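Local coordinates for cysteine desulfurase (Thermococcus onnurineus, PDB 5B89), which probably catalyses the pyridoxal-phosphate-dependent removal of sulfur from L-cysteine, passing it to a sulfur carrier and leaving L-alanine, at residues T130-H135 and G161-S166. Sequence-based numbering, arbitrary orientation.
With PLP (pyridoxal-5'-phosphate), chain G.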
loop_
_atom_site.group_PDB
_atom_site.type_symbol
_atom_site.label_atom_id
_atom_site.label_comp_id
_atom_site.label_asym_id
_atom_site.label_seq_id
_atom_site.Cartn_x
_atom_site.Cartn_y
_atom_site.Cartn_z
ATOM N N THR B 130 -2.773 12.361 23.121
ATOM C CA THR B 130 -2.071 11.871 24.333
ATOM C C THR B 130 -0.591 12.186 24.205
ATOM O O THR B 130 -0.066 12.297 23.133
ATOM C CB THR B 130 -2.302 10.371 24.627
ATOM O OG1 THR B 130 -1.368 9.581 23.860
ATOM C CG2 THR B 130 -3.639 9.914 24.390
ATOM N N PRO B 131 0.129 12.091 25.305
ATOM C CA PRO B 131 1.556 12.266 25.222
ATOM C C PRO B 131 2.255 10.979 24.940
ATOM O O PRO B 131 3.438 10.982 24.998
ATOM C CB PRO B 131 1.955 12.687 26.623
ATOM C CG PRO B 131 0.915 12.136 27.489
ATOM C CD PRO B 131 -0.349 12.043 26.684
ATOM N N TYR B 132 1.551 9.915 24.655
ATOM C CA TYR B 132 2.197 8.643 24.458
ATOM C C TYR B 132 2.095 8.101 23.059
ATOM O O TYR B 132 2.375 6.952 22.821
ATOM C CB TYR B 132 1.583 7.607 25.401
ATOM C CG TYR B 132 1.288 8.029 26.821
ATOM C CD1 TYR B 132 2.281 8.140 27.749
ATOM C CD2 TYR B 132 0.030 8.211 27.233
ATOM C CE1 TYR B 132 2.014 8.488 29.053
ATOM C CE2 TYR B 132 -0.248 8.553 28.519
ATOM C CZ TYR B 132 0.760 8.702 29.427
ATOM O OH TYR B 132 0.455 9.058 30.686
ATOM N N GLU B 133 1.679 8.952 22.154
ATOM C CA GLU B 133 1.476 8.517 20.813
ATOM C C GLU B 133 2.692 8.025 20.027
ATOM O O GLU B 133 3.734 8.543 20.158
ATOM C CB GLU B 133 0.816 9.643 20.027
ATOM C CG GLU B 133 -0.540 10.108 20.550
ATOM C CD GLU B 133 -1.626 9.027 20.553
ATOM O OE1 GLU B 133 -1.765 8.352 19.538
ATOM O OE2 GLU B 133 -2.296 8.883 21.564
ATOM N N HIS B 134 2.469 7.014 19.199
ATOM C CA HIS B 134 3.449 6.537 18.253
ATOM C C HIS B 134 3.589 7.717 17.267
ATOM O O HIS B 134 2.666 8.462 17.103
ATOM C CB HIS B 134 2.877 5.290 17.562
ATOM C CG HIS B 134 3.642 4.797 16.384
ATOM N ND1 HIS B 134 4.368 3.634 16.399
ATOM C CD2 HIS B 134 3.707 5.257 15.127
ATOM C CE1 HIS B 134 4.881 3.428 15.206
ATOM N NE2 HIS B 134 4.497 4.398 14.420
ATOM N N HIS B 135 4.730 7.838 16.624
ATOM C CA HIS B 135 5.022 8.955 15.725
ATOM C C HIS B 135 3.975 9.077 14.621
ATOM O O HIS B 135 3.710 10.222 14.137
ATOM C CB HIS B 135 6.385 8.843 15.149
ATOM C CG HIS B 135 7.476 8.878 16.202
ATOM N ND1 HIS B 135 8.695 8.260 16.032
ATOM C CD2 HIS B 135 7.455 9.372 17.452
ATOM C CE1 HIS B 135 9.428 8.442 17.144
ATOM N NE2 HIS B 135 8.679 9.052 18.038
ATOM N N GLY B 161 1.358 5.545 31.897
ATOM C CA GLY B 161 0.468 5.725 30.775
ATOM C C GLY B 161 -0.981 6.008 31.144
ATOM O O GLY B 161 -1.753 6.097 30.292
ATOM N N ASN B 162 -1.312 6.141 32.407
ATOM C CA ASN B 162 -2.683 6.378 32.784
ATOM C C ASN B 162 -3.035 7.852 32.600
ATOM O O ASN B 162 -2.456 8.690 33.180
ATOM C CB ASN B 162 -2.967 6.002 34.226
ATOM C CG ASN B 162 -2.479 4.630 34.616
ATOM O OD1 ASN B 162 -1.612 4.497 35.455
ATOM N ND2 ASN B 162 -3.075 3.656 34.099
ATOM N N LEU B 163 -4.007 8.100 31.757
ATOM C CA LEU B 163 -4.438 9.425 31.508
ATOM C C LEU B 163 -5.299 9.965 32.654
ATOM O O LEU B 163 -6.021 9.279 33.261
ATOM C CB LEU B 163 -5.295 9.487 30.233
ATOM C CG LEU B 163 -4.618 9.170 28.918
ATOM C CD1 LEU B 163 -5.684 8.888 27.852
ATOM C CD2 LEU B 163 -3.665 10.246 28.469
ATOM N N ASP B 164 -5.227 11.264 32.876
ATOM C CA ASP B 164 -6.061 11.958 33.858
ATOM C C ASP B 164 -7.346 12.363 33.117
ATOM O O ASP B 164 -7.312 13.265 32.347
ATOM C CB ASP B 164 -5.303 13.198 34.290
ATOM C CG ASP B 164 -6.072 14.088 35.279
ATOM O OD1 ASP B 164 -7.251 13.924 35.426
ATOM O OD2 ASP B 164 -5.425 14.940 35.868
ATOM N N LEU B 165 -8.431 11.640 33.334
ATOM C CA LEU B 165 -9.649 11.853 32.622
ATOM C C LEU B 165 -10.322 13.182 32.926
ATOM O O LEU B 165 -11.054 13.666 32.151
ATOM C CB LEU B 165 -10.578 10.683 32.782
ATOM C CG LEU B 165 -10.093 9.419 32.062
ATOM C CD1 LEU B 165 -11.129 8.341 32.203
ATOM C CD2 LEU B 165 -9.738 9.608 30.602
ATOM N N SER B 166 -10.017 13.741 34.079
ATOM C CA SER B 166 -10.506 15.050 34.452
ATOM C C SER B 166 -9.818 16.068 33.571
ATOM O O SER B 166 -10.450 16.911 33.051
ATOM C CB SER B 166 -10.245 15.319 35.930
ATOM O OG SER B 166 -11.126 14.532 36.660
HETATM N N1 PLP G . 0.282 3.247 15.974
HETATM C C2 PLP G . 0.515 2.287 16.911
HETATM C C2A PLP G . -0.076 2.391 18.300
HETATM C C3 PLP G . 1.360 1.229 16.531
HETATM O O3 PLP G . 1.621 0.242 17.425
HETATM C C4 PLP G . 1.859 1.151 15.206
HETATM C C4A PLP G . 2.850 -0.030 14.863
HETATM C C5 PLP G . 1.486 2.164 14.285
HETATM C C6 PLP G . 0.708 3.232 14.677
HETATM C C5A PLP G . 2.060 2.107 12.873
HETATM O O4P PLP G . 1.503 0.947 12.183
HETATM P P PLP G . 2.097 0.759 10.765
HETATM O O1P PLP G . 1.484 -0.477 10.308
HETATM O O2P PLP G . 3.608 0.621 10.971
HETATM O O3P PLP G . 1.799 1.947 9.978
#
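Tyr132 lies against Gly161 and Leu163 in a buried, mainly apolar contact between the loop that follows strand 126-129 and the residues leading into helix 165-172. Gly161 sits over one face of the phenol ring, its CA 3.3 Å from Tyr132 CZ, while Pro131 CG lies above the ring centre on the other face. Leu163 CD2 comes to the ring edge, near its plane, 3.8 Å from Tyr132 CE2, and the same methyl touches Thr130 CB and Pro131 CD. Tyr132 OH is hydrogen-bonded to the carbonyl O of Asp158, which settles the polar end of the ring in this buried setting. The loop opens with a type I turn from Thr130 to Glu133, combined with an ST turn in which Thr130 OG1 accepts from Tyr132 N (3.0 Å, 158° at the hydrogen). Thr130 OG1 also donates to Glu133 OE2 at 2.6 Å, so two bonds grip the hydroxyl. In the large domain of this fold type I PLP enzyme, a class-V aminotransferase relative, the loop runs on from the turn to the cofactor. There His134, its CG anti to the backbone N (chi1 170°), lays its imidazole over the pyridine ring, with PLP C5 3.7 Å above the imidazole plane. An alanine in place of His134 would remove the imidazole and probably leave a gap over C4, C5 and C6 of the pyridine ring, which would be freer to tilt. The bound alanine also touches His134. On the other segment Asp164 N-caps helix 165-172, OD1 accepting from Asp167 N and, weakly, from Ser166 N.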